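Long-range contact in putative immunoglobulin-blocking virulence protein (Mycoplasma mycoides subsp. capri, PDB 7ADK), which probably blocks host immunoglobulin as a virulence factor of this mycoplasma: residues Thr164-Leu176 with Tyr337-Tyr351. Residues are numbered along the deposited sequence; the frame is centred on the assembly and turned at random.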
ATOM      1  N   THR A 164     -34.337   1.233 -25.524  1.00 73.33           N
ATOM      2  CA  THR A 164     -35.336   2.302 -25.738  1.00 73.33           C
ATOM      3  C   THR A 164     -35.122   3.133 -27.007  1.00 73.33           C
ATOM      4  O   THR A 164     -36.078   3.679 -27.549  1.00 73.33           O
ATOM      5  CB  THR A 164     -35.322   3.255 -24.542  1.00 73.33           C
ATOM      6  OG1 THR A 164     -34.022   3.745 -24.390  1.00 73.33           O
ATOM      7  CG2 THR A 164     -35.742   2.594 -23.238  1.00 73.33           C
ATOM      8  N   LYS A 165     -33.879   3.237 -27.486  1.00 73.78           N
ATOM      9  CA  LYS A 165     -33.435   4.124 -28.573  1.00 73.78           C
ATOM     10  C   LYS A 165     -32.038   3.692 -29.041  1.00 73.78           C
ATOM     11  O   LYS A 165     -31.169   3.538 -28.189  1.00 73.78           O
ATOM     12  CB  LYS A 165     -33.426   5.555 -28.002  1.00 73.78           C
ATOM     13  CG  LYS A 165     -32.759   6.625 -28.872  1.00 73.78           C
ATOM     14  CD  LYS A 165     -32.984   7.999 -28.226  1.00 73.78           C
ATOM     15  CE  LYS A 165     -32.181   9.097 -28.929  1.00 73.78           C
ATOM     16  NZ  LYS A 165     -32.492  10.432 -28.373  1.00 73.78           N
ATOM     17  N   PRO A 166     -31.767   3.492 -30.336  1.00 72.05           N
ATOM     18  CA  PRO A 166     -30.433   3.161 -30.815  1.00 72.05           C
ATOM     19  C   PRO A 166     -29.493   4.366 -30.706  1.00 72.05           C
ATOM     20  O   PRO A 166     -29.707   5.409 -31.323  1.00 72.05           O
ATOM     21  CB  PRO A 166     -30.628   2.688 -32.257  1.00 72.05           C
ATOM     22  CG  PRO A 166     -31.889   3.419 -32.702  1.00 72.05           C
ATOM     23  CD  PRO A 166     -32.718   3.525 -31.427  1.00 72.05           C
ATOM     24  N   TYR A 167     -28.416   4.221 -29.943  1.00 68.69           N
ATOM     25  CA  TYR A 167     -27.382   5.252 -29.821  1.00 68.69           C
ATOM     26  C   TYR A 167     -26.603   5.432 -31.141  1.00 68.69           C
ATOM     27  O   TYR A 167     -26.410   4.462 -31.873  1.00 68.69           O
ATOM     28  CB  TYR A 167     -26.463   4.862 -28.664  1.00 68.69           C
ATOM     29  CG  TYR A 167     -25.452   5.912 -28.245  1.00 68.69           C
ATOM     30  CD1 TYR A 167     -24.194   5.999 -28.871  1.00 68.69           C
ATOM     31  CD2 TYR A 167     -25.765   6.781 -27.190  1.00 68.69           C
ATOM     32  CE1 TYR A 167     -23.268   6.974 -28.461  1.00 68.69           C
ATOM     33  CE2 TYR A 167     -24.840   7.755 -26.774  1.00 68.69           C
ATOM     34  CZ  TYR A 167     -23.586   7.850 -27.406  1.00 68.69           C
ATOM     35  OH  TYR A 167     -22.689   8.783 -27.000  1.00 68.69           O
ATOM     36  N   GLN A 168     -26.113   6.640 -31.447  1.00 74.05           N
ATOM     37  CA  GLN A 168     -25.115   6.850 -32.500  1.00 74.05           C
ATOM     38  C   GLN A 168     -24.008   7.830 -32.095  1.00 74.05           C
ATOM     39  O   GLN A 168     -24.262   8.882 -31.511  1.00 74.05           O
ATOM     40  CB  GLN A 168     -25.799   7.169 -33.832  1.00 74.05           C
ATOM     41  CG  GLN A 168     -24.794   7.594 -34.905  1.00 74.05           C
ATOM     42  CD  GLN A 168     -25.258   7.404 -36.330  1.00 74.05           C
ATOM     43  OE1 GLN A 168     -26.091   6.587 -36.654  1.00 74.05           O
ATOM     44  NE2 GLN A 168     -24.662   8.095 -37.250  1.00 74.05           N
ATOM     45  N   ASN A 169     -22.766   7.451 -32.399  1.00 73.95           N
ATOM     46  CA  ASN A 169     -21.546   8.133 -32.002  1.00 73.95           C
ATOM     47  C   ASN A 169     -21.162   9.261 -32.982  1.00 73.95           C
ATOM     48  O   ASN A 169     -21.036  10.406 -32.558  1.00 73.95           O
ATOM     49  CB  ASN A 169     -20.449   7.068 -31.834  1.00 73.95           C
ATOM     50  CG  ASN A 169     -19.428   7.468 -30.788  1.00 73.95           C
ATOM     51  OD1 ASN A 169     -18.861   8.541 -30.817  1.00 73.95           O
ATOM     52  ND2 ASN A 169     -19.193   6.654 -29.792  1.00 73.95           N
ATOM     53  N   HIS A 170     -21.026   8.991 -34.286  1.00 78.02           N
ATOM     54  CA  HIS A 170     -20.793  10.047 -35.280  1.00 78.02           C
ATOM     55  C   HIS A 170     -22.102  10.737 -35.661  1.00 78.02           C
ATOM     56  O   HIS A 170     -22.828  10.339 -36.567  1.00 78.02           O
ATOM     57  CB  HIS A 170     -20.002   9.556 -36.497  1.00 78.02           C
ATOM     58  CG  HIS A 170     -18.523   9.372 -36.251  1.00 78.02           C
ATOM     59  ND1 HIS A 170     -17.806   9.774 -35.119  1.00 78.02           N
ATOM     60  CD2 HIS A 170     -17.644   8.874 -37.163  1.00 78.02           C
ATOM     61  CE1 HIS A 170     -16.524   9.469 -35.364  1.00 78.02           C
ATOM     62  NE2 HIS A 170     -16.402   8.925 -36.582  1.00 78.02           N
ATOM     63  N   THR A 171     -22.386  11.810 -34.933  1.00 79.05           N
ATOM     64  CA  THR A 171     -23.506  12.736 -35.131  1.00 79.05           C
ATOM     65  C   THR A 171     -23.341  13.690 -36.312  1.00 79.05           C
ATOM     66  O   THR A 171     -24.333  14.255 -36.754  1.00 79.05           O
ATOM     67  CB  THR A 171     -23.676  13.592 -33.876  1.00 79.05           C
ATOM     68  OG1 THR A 171     -22.456  14.171 -33.539  1.00 79.05           O
ATOM     69  CG2 THR A 171     -24.123  12.790 -32.676  1.00 79.05           C
ATOM     70  N   VAL A 172     -22.127  13.903 -36.825  1.00 83.86           N
ATOM     71  CA  VAL A 172     -21.804  14.928 -37.834  1.00 83.86           C
ATOM     72  C   VAL A 172     -20.963  14.381 -38.987  1.00 83.86           C
ATOM     73  O   VAL A 172     -20.274  13.368 -38.870  1.00 83.86           O
ATOM     74  CB  VAL A 172     -21.132  16.175 -37.216  1.00 83.86           C
ATOM     75  CG1 VAL A 172     -22.071  16.903 -36.254  1.00 83.86           C
ATOM     76  CG2 VAL A 172     -19.811  15.890 -36.507  1.00 83.86           C
ATOM     77  N   ASN A 173     -21.060  15.068 -40.123  1.00 87.66           N
ATOM     78  CA  ASN A 173     -20.479  14.722 -41.420  1.00 87.66           C
ATOM     79  C   ASN A 173     -18.943  14.631 -41.404  1.00 87.66           C
ATOM     80  O   ASN A 173     -18.275  15.177 -40.524  1.00 87.66           O
ATOM     81  CB  ASN A 173     -20.988  15.757 -42.449  1.00 87.66           C
ATOM     82  CG  ASN A 173     -22.496  15.938 -42.434  1.00 87.66           C
ATOM     83  OD1 ASN A 173     -23.039  16.632 -41.595  1.00 87.66           O
ATOM     84  ND2 ASN A 173     -23.225  15.330 -43.323  1.00 87.66           N
ATOM     85  N   LYS A 174     -18.375  13.971 -42.421  1.00 91.06           N
ATOM     86  CA  LYS A 174     -16.930  13.774 -42.631  1.00 91.06           C
ATOM     87  C   LYS A 174     -16.421  14.632 -43.797  1.00 91.06           C
ATOM     88  O   LYS A 174     -17.115  14.773 -44.799  1.00 91.06           O
ATOM     89  CB  LYS A 174     -16.699  12.273 -42.886  1.00 91.06           C
ATOM     90  CG  LYS A 174     -15.246  11.782 -42.825  1.00 91.06           C
ATOM     91  CD  LYS A 174     -14.691  11.717 -41.393  1.00 91.06           C
ATOM     92  CE  LYS A 174     -13.359  10.965 -41.377  1.00 91.06           C
ATOM     93  NZ  LYS A 174     -12.847  10.716 -40.011  1.00 91.06           N
ATOM     94  N   ILE A 175     -15.213  15.188 -43.687  1.00 91.95           N
ATOM     95  CA  ILE A 175     -14.488  15.828 -44.800  1.00 91.95           C
ATOM     96  C   ILE A 175     -13.500  14.819 -45.401  1.00 91.95           C
ATOM     97  O   ILE A 175     -12.534  14.442 -44.740  1.00 91.95           O
ATOM     98  CB  ILE A 175     -13.745  17.099 -44.316  1.00 91.95           C
ATOM     99  CG1 ILE A 175     -14.678  18.202 -43.764  1.00 91.95           C
ATOM    100  CG2 ILE A 175     -12.910  17.690 -45.458  1.00 91.95           C
ATOM    101  CD1 ILE A 175     -13.993  19.130 -42.757  1.00 91.95           C
ATOM    102  N   LEU A 176     -13.703  14.393 -46.648  1.00 96.05           N
ATOM    103  CA  LEU A 176     -12.778  13.473 -47.319  1.00 96.05           C
ATOM    104  C   LEU A 176     -11.579  14.183 -47.944  1.00 96.05           C
ATOM    105  O   LEU A 176     -10.469  13.654 -47.939  1.00 96.05           O
ATOM    106  CB  LEU A 176     -13.494  12.664 -48.408  1.00 96.05           C
ATOM    107  CG  LEU A 176     -14.633  11.748 -47.958  1.00 96.05           C
ATOM    108  CD1 LEU A 176     -14.945  10.818 -49.129  1.00 96.05           C
ATOM    109  CD2 LEU A 176     -14.301  10.890 -46.745  1.00 96.05           C
ATOM    110  N   TYR A 337     -17.598  20.005 -37.629  1.00 83.76           N
ATOM    111  CA  TYR A 337     -16.963  18.750 -38.040  1.00 83.76           C
ATOM    112  C   TYR A 337     -16.144  18.090 -36.911  1.00 83.76           C
ATOM    113  O   TYR A 337     -15.535  17.042 -37.120  1.00 83.76           O
ATOM    114  CB  TYR A 337     -16.122  19.003 -39.303  1.00 83.76           C
ATOM    115  CG  TYR A 337     -16.943  19.526 -40.463  1.00 83.76           C
ATOM    116  CD1 TYR A 337     -17.102  20.907 -40.653  1.00 83.76           C
ATOM    117  CD2 TYR A 337     -17.614  18.625 -41.305  1.00 83.76           C
ATOM    118  CE1 TYR A 337     -17.969  21.392 -41.646  1.00 83.76           C
ATOM    119  CE2 TYR A 337     -18.452  19.106 -42.326  1.00 83.76           C
ATOM    120  CZ  TYR A 337     -18.656  20.489 -42.477  1.00 83.76           C
ATOM    121  OH  TYR A 337     -19.540  20.954 -43.398  1.00 83.76           O
ATOM    122  N   ASN A 338     -16.147  18.656 -35.700  1.00 71.47           N
ATOM    123  CA  ASN A 338     -15.633  18.000 -34.498  1.00 71.47           C
ATOM    124  C   ASN A 338     -16.568  16.847 -34.068  1.00 71.47           C
ATOM    125  O   ASN A 338     -17.764  17.038 -33.856  1.00 71.47           O
ATOM    126  CB  ASN A 338     -15.419  19.057 -33.395  1.00 71.47           C
ATOM    127  CG  ASN A 338     -14.724  18.525 -32.150  1.00 71.47           C
ATOM    128  OD1 ASN A 338     -15.049  17.486 -31.611  1.00 71.47           O
ATOM    129  ND2 ASN A 338     -13.736  19.208 -31.637  1.00 71.47           N
ATOM    130  N   THR A 339     -16.026  15.645 -33.923  1.00 69.80           N
ATOM    131  CA  THR A 339     -16.767  14.437 -33.531  1.00 69.80           C
ATOM    132  C   THR A 339     -16.952  14.294 -32.014  1.00 69.80           C
ATOM    133  O   THR A 339     -17.955  13.741 -31.570  1.00 69.80           O
ATOM    134  CB  THR A 339     -16.052  13.193 -34.071  1.00 69.80           C
ATOM    135  OG1 THR A 339     -14.740  13.148 -33.574  1.00 69.80           O
ATOM    136  CG2 THR A 339     -15.950  13.174 -35.588  1.00 69.80           C
ATOM    137  N   VAL A 340     -16.027  14.813 -31.201  1.00 66.44           N
ATOM    138  CA  VAL A 340     -16.017  14.648 -29.746  1.00 66.44           C
ATOM    139  C   VAL A 340     -17.006  15.601 -29.099  1.00 66.44           C
ATOM    140  O   VAL A 340     -17.913  15.172 -28.394  1.00 66.44           O
ATOM    141  CB  VAL A 340     -14.601  14.817 -29.176  1.00 66.44           C
ATOM    142  CG1 VAL A 340     -14.560  14.593 -27.669  1.00 66.44           C
ATOM    143  CG2 VAL A 340     -13.627  13.849 -29.827  1.00 66.44           C
ATOM    144  N   THR A 341     -16.902  16.904 -29.363  1.00 67.98           N
ATOM    145  CA  THR A 341     -17.781  17.898 -28.723  1.00 67.98           C
ATOM    146  C   THR A 341     -19.214  17.814 -29.204  1.00 67.98           C
ATOM    147  O   THR A 341     -20.124  18.027 -28.421  1.00 67.98           O
ATOM    148  CB  THR A 341     -17.278  19.338 -28.873  1.00 67.98           C
ATOM    149  OG1 THR A 341     -17.180  19.739 -30.216  1.00 67.98           O
ATOM    150  CG2 THR A 341     -15.919  19.528 -28.233  1.00 67.98           C
ATOM    151  N   SER A 342     -19.460  17.478 -30.468  1.00 70.78           N
ATOM    152  CA  SER A 342     -20.827  17.307 -30.983  1.00 70.78           C
ATOM    153  C   SER A 342     -21.537  16.119 -30.336  1.00 70.78           C
ATOM    154  O   SER A 342     -22.713  16.230 -29.996  1.00 70.78           O
ATOM    155  CB  SER A 342     -20.824  17.170 -32.503  1.00 70.78           C
ATOM    156  OG  SER A 342     -20.053  16.062 -32.889  1.00 70.78           O
ATOM    157  N   ARG A 343     -20.827  15.012 -30.082  1.00 67.79           N
ATOM    158  CA  ARG A 343     -21.326  13.886 -29.284  1.00 67.79           C
ATOM    159  C   ARG A 343     -21.586  14.292 -27.838  1.00 67.79           C
ATOM    160  O   ARG A 343     -22.693  14.086 -27.359  1.00 67.79           O
ATOM    161  CB  ARG A 343     -20.348  12.707 -29.362  1.00 67.79           C
ATOM    162  CG  ARG A 343     -20.889  11.402 -28.739  1.00 67.79           C
ATOM    163  CD  ARG A 343     -19.852  10.669 -27.888  1.00 67.79           C
ATOM    164  NE  ARG A 343     -18.629  10.391 -28.646  1.00 67.79           N
ATOM    165  CZ  ARG A 343     -17.383  10.540 -28.247  1.00 67.79           C
ATOM    166  NH1 ARG A 343     -17.068  10.786 -27.018  1.00 67.79           N
ATOM    167  NH2 ARG A 343     -16.418  10.448 -29.100  1.00 67.79           N
ATOM    168  N   LEU A 344     -20.631  14.907 -27.132  1.00 66.12           N
ATOM    169  CA  LEU A 344     -20.846  15.344 -25.748  1.00 66.12           C
ATOM    170  C   LEU A 344     -21.964  16.394 -25.605  1.00 66.12           C
ATOM    171  O   LEU A 344     -22.713  16.352 -24.636  1.00 66.12           O
ATOM    172  CB  LEU A 344     -19.538  15.866 -25.135  1.00 66.12           C
ATOM    173  CG  LEU A 344     -18.657  14.794 -24.481  1.00 66.12           C
ATOM    174  CD1 LEU A 344     -17.799  14.042 -25.478  1.00 66.12           C
ATOM    175  CD2 LEU A 344     -17.748  15.415 -23.436  1.00 66.12           C
ATOM    176  N   ARG A 345     -22.134  17.299 -26.574  1.00 70.34           N
ATOM    177  CA  ARG A 345     -23.254  18.254 -26.607  1.00 70.34           C
ATOM    178  C   ARG A 345     -24.584  17.530 -26.736  1.00 70.34           C
ATOM    179  O   ARG A 345     -25.494  17.778 -25.956  1.00 70.34           O
ATOM    180  CB  ARG A 345     -23.068  19.266 -27.744  1.00 70.34           C
ATOM    181  CG  ARG A 345     -23.928  20.518 -27.516  1.00 70.34           C
ATOM    182  CD  ARG A 345     -23.887  21.505 -28.687  1.00 70.34           C
ATOM    183  NE  ARG A 345     -22.506  21.854 -29.069  1.00 70.34           N
ATOM    184  CZ  ARG A 345     -21.853  21.449 -30.141  1.00 70.34           C
ATOM    185  NH1 ARG A 345     -22.410  20.807 -31.115  1.00 70.34           N
ATOM    186  NH2 ARG A 345     -20.594  21.701 -30.282  1.00 70.34           N
ATOM    187  N   ARG A 346     -24.703  16.622 -27.706  1.00 71.44           N
ATOM    188  CA  ARG A 346     -25.900  15.808 -27.911  1.00 71.44           C
ATOM    189  C   ARG A 346     -26.224  14.997 -26.666  1.00 71.44           C
ATOM    190  O   ARG A 346     -27.361  15.036 -26.221  1.00 71.44           O
ATOM    191  CB  ARG A 346     -25.701  14.972 -29.180  1.00 71.44           C
ATOM    192  CG  ARG A 346     -26.956  14.245 -29.692  1.00 71.44           C
ATOM    193  CD  ARG A 346     -27.375  13.002 -28.904  1.00 71.44           C
ATOM    194  NE  ARG A 346     -26.245  12.088 -28.693  1.00 71.44           N
ATOM    195  CZ  ARG A 346     -25.690  11.296 -29.567  1.00 71.44           C
ATOM    196  NH1 ARG A 346     -26.156  11.076 -30.753  1.00 71.44           N
ATOM    197  NH2 ARG A 346     -24.611  10.684 -29.234  1.00 71.44           N
ATOM    198  N   ASP A 347     -25.240  14.367 -26.033  1.00 70.06           N
ATOM    199  CA  ASP A 347     -25.473  13.592 -24.811  1.00 70.06           C
ATOM    200  C   ASP A 347     -25.885  14.442 -23.591  1.00 70.06           C
ATOM    201  O   ASP A 347     -26.874  14.125 -22.930  1.00 70.06           O
ATOM    202  CB  ASP A 347     -24.276  12.667 -24.491  1.00 70.06           C
ATOM    203  CG  ASP A 347     -24.055  11.468 -25.436  1.00 70.06           C
ATOM    204  OD1 ASP A 347     -24.506  11.493 -26.596  1.00 70.06           O
ATOM    205  OD2 ASP A 347     -23.453  10.454 -25.014  1.00 70.06           O
ATOM    206  N   ASN A 348     -25.207  15.551 -23.292  1.00 67.89           N
ATOM    207  CA  ASN A 348     -25.574  16.433 -22.177  1.00 67.89           C
ATOM    208  C   ASN A 348     -26.931  17.131 -22.358  1.00 67.89           C
ATOM    209  O   ASN A 348     -27.602  17.440 -21.374  1.00 67.89           O
ATOM    210  CB  ASN A 348     -24.463  17.462 -21.944  1.00 67.89           C
ATOM    211  CG  ASN A 348     -23.204  16.891 -21.330  1.00 67.89           C
ATOM    212  OD1 ASN A 348     -23.211  16.142 -20.372  1.00 67.89           O
ATOM    213  ND2 ASN A 348     -22.066  17.234 -21.848  1.00 67.89           N
ATOM    214  N   SER A 349     -27.348  17.374 -23.596  1.00 70.52           N
ATOM    215  CA  SER A 349     -28.580  18.104 -23.918  1.00 70.52           C
ATOM    216  C   SER A 349     -29.825  17.232 -24.071  1.00 70.52           C
ATOM    217  O   SER A 349     -30.929  17.772 -24.015  1.00 70.52           O
ATOM    218  CB  SER A 349     -28.377  18.974 -25.150  1.00 70.52           C
ATOM    219  OG  SER A 349     -28.102  18.193 -26.284  1.00 70.52           O
ATOM    220  N   GLU A 350     -29.687  15.915 -24.257  1.00 71.95           N
ATOM    221  CA  GLU A 350     -30.837  15.022 -24.461  1.00 71.95           C
ATOM    222  C   GLU A 350     -30.773  13.641 -23.794  1.00 71.95           C
ATOM    223  O   GLU A 350     -31.839  13.070 -23.570  1.00 71.95           O
ATOM    224  CB  GLU A 350     -31.147  14.906 -25.964  1.00 71.95           C
ATOM    225  CG  GLU A 350     -30.494  13.703 -26.656  1.00 71.95           C
ATOM    226  CD  GLU A 350     -30.647  13.717 -28.182  1.00 71.95           C
ATOM    227  OE1 GLU A 350     -30.679  14.802 -28.804  1.00 71.95           O
ATOM    228  OE2 GLU A 350     -30.743  12.614 -28.769  1.00 71.95           O
ATOM    229  N   TYR A 351     -29.604  13.079 -23.465  1.00 68.27           N
ATOM    230  CA  TYR A 351     -29.561  11.816 -22.710  1.00 68.27           C
ATOM    231  C   TYR A 351     -29.661  12.053 -21.213  1.00 68.27           C
ATOM    232  O   TYR A 351     -30.373  11.324 -20.532  1.00 68.27           O
ATOM    233  CB  TYR A 351     -28.340  10.951 -23.034  1.00 68.27           C
ATOM    234  CG  TYR A 351     -28.471  10.160 -24.316  1.00 68.27           C
ATOM    235  CD1 TYR A 351     -29.489   9.201 -24.457  1.00 68.27           C
ATOM    236  CD2 TYR A 351     -27.558  10.346 -25.357  1.00 68.27           C
ATOM    237  CE1 TYR A 351     -29.626   8.476 -25.649  1.00 68.27           C
ATOM    238  CE2 TYR A 351     -27.695   9.642 -26.558  1.00 68.27           C
ATOM    239  CZ  TYR A 351     -28.741   8.722 -26.710  1.00 68.27           C
ATOM    240  OH  TYR A 351     -28.891   8.080 -27.888  1.00 68.27           O
TER
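Tyr337 meets the end of the 164-176 segment through Ile175, whose CD1 lies over one ring face in a CH-pi contact, 4.1 Å from the centroid, while Asn173 O approaches the ring edge. Ile132 of strand 130-133 touches both side chains. Asn338, the N-cap of helix 339-351, turns its backbone O toward Val172 CG2, and Ser342 OG donates to that same carbonyl, a bond that braces the first helical turn, against which Val172 packs. Thr339 CG2 rests near the His170 imidazole, itself held through NE2 by Leu594 O. One turn on, Arg343 NE donates to Asn169 OD1 at 2.9 Å, coming from above the amide's carbonyl plane; Asn582 O takes the amide nitrogen. Arg346 illustrates how one guanidinium can serve several partners: NH1 and NH2 grip Gln168 O end-on, whereas NE and NH2 together hold Asp347 OD1 side-on. Bent at chi2 and chi3, the arginine brings CZ over the Tyr167 ring, 4.9 Å from the centroid, in a cation-pi contact. The two planes stand 59° apart. Tyr167 OH in turn donates to the syn lone pair of Asp347 OD2 at 2.7 Å, an oxygen shared with Trp527 NE1. Glu350 forms a salt bridge from OE2 to NZ of the extended Lys165. Tyr351 closes the row beside Tyr167, its ring nearly parallel but slid apart (CE2 to CE2 3.4 Å), and also stacks with Trp527. The arrangement is that of a largely irregular segment packed lengthwise along one side of helix 339-351, leading into strand 174-178, outermost within this chain of a three-stranded antiparallel sheet.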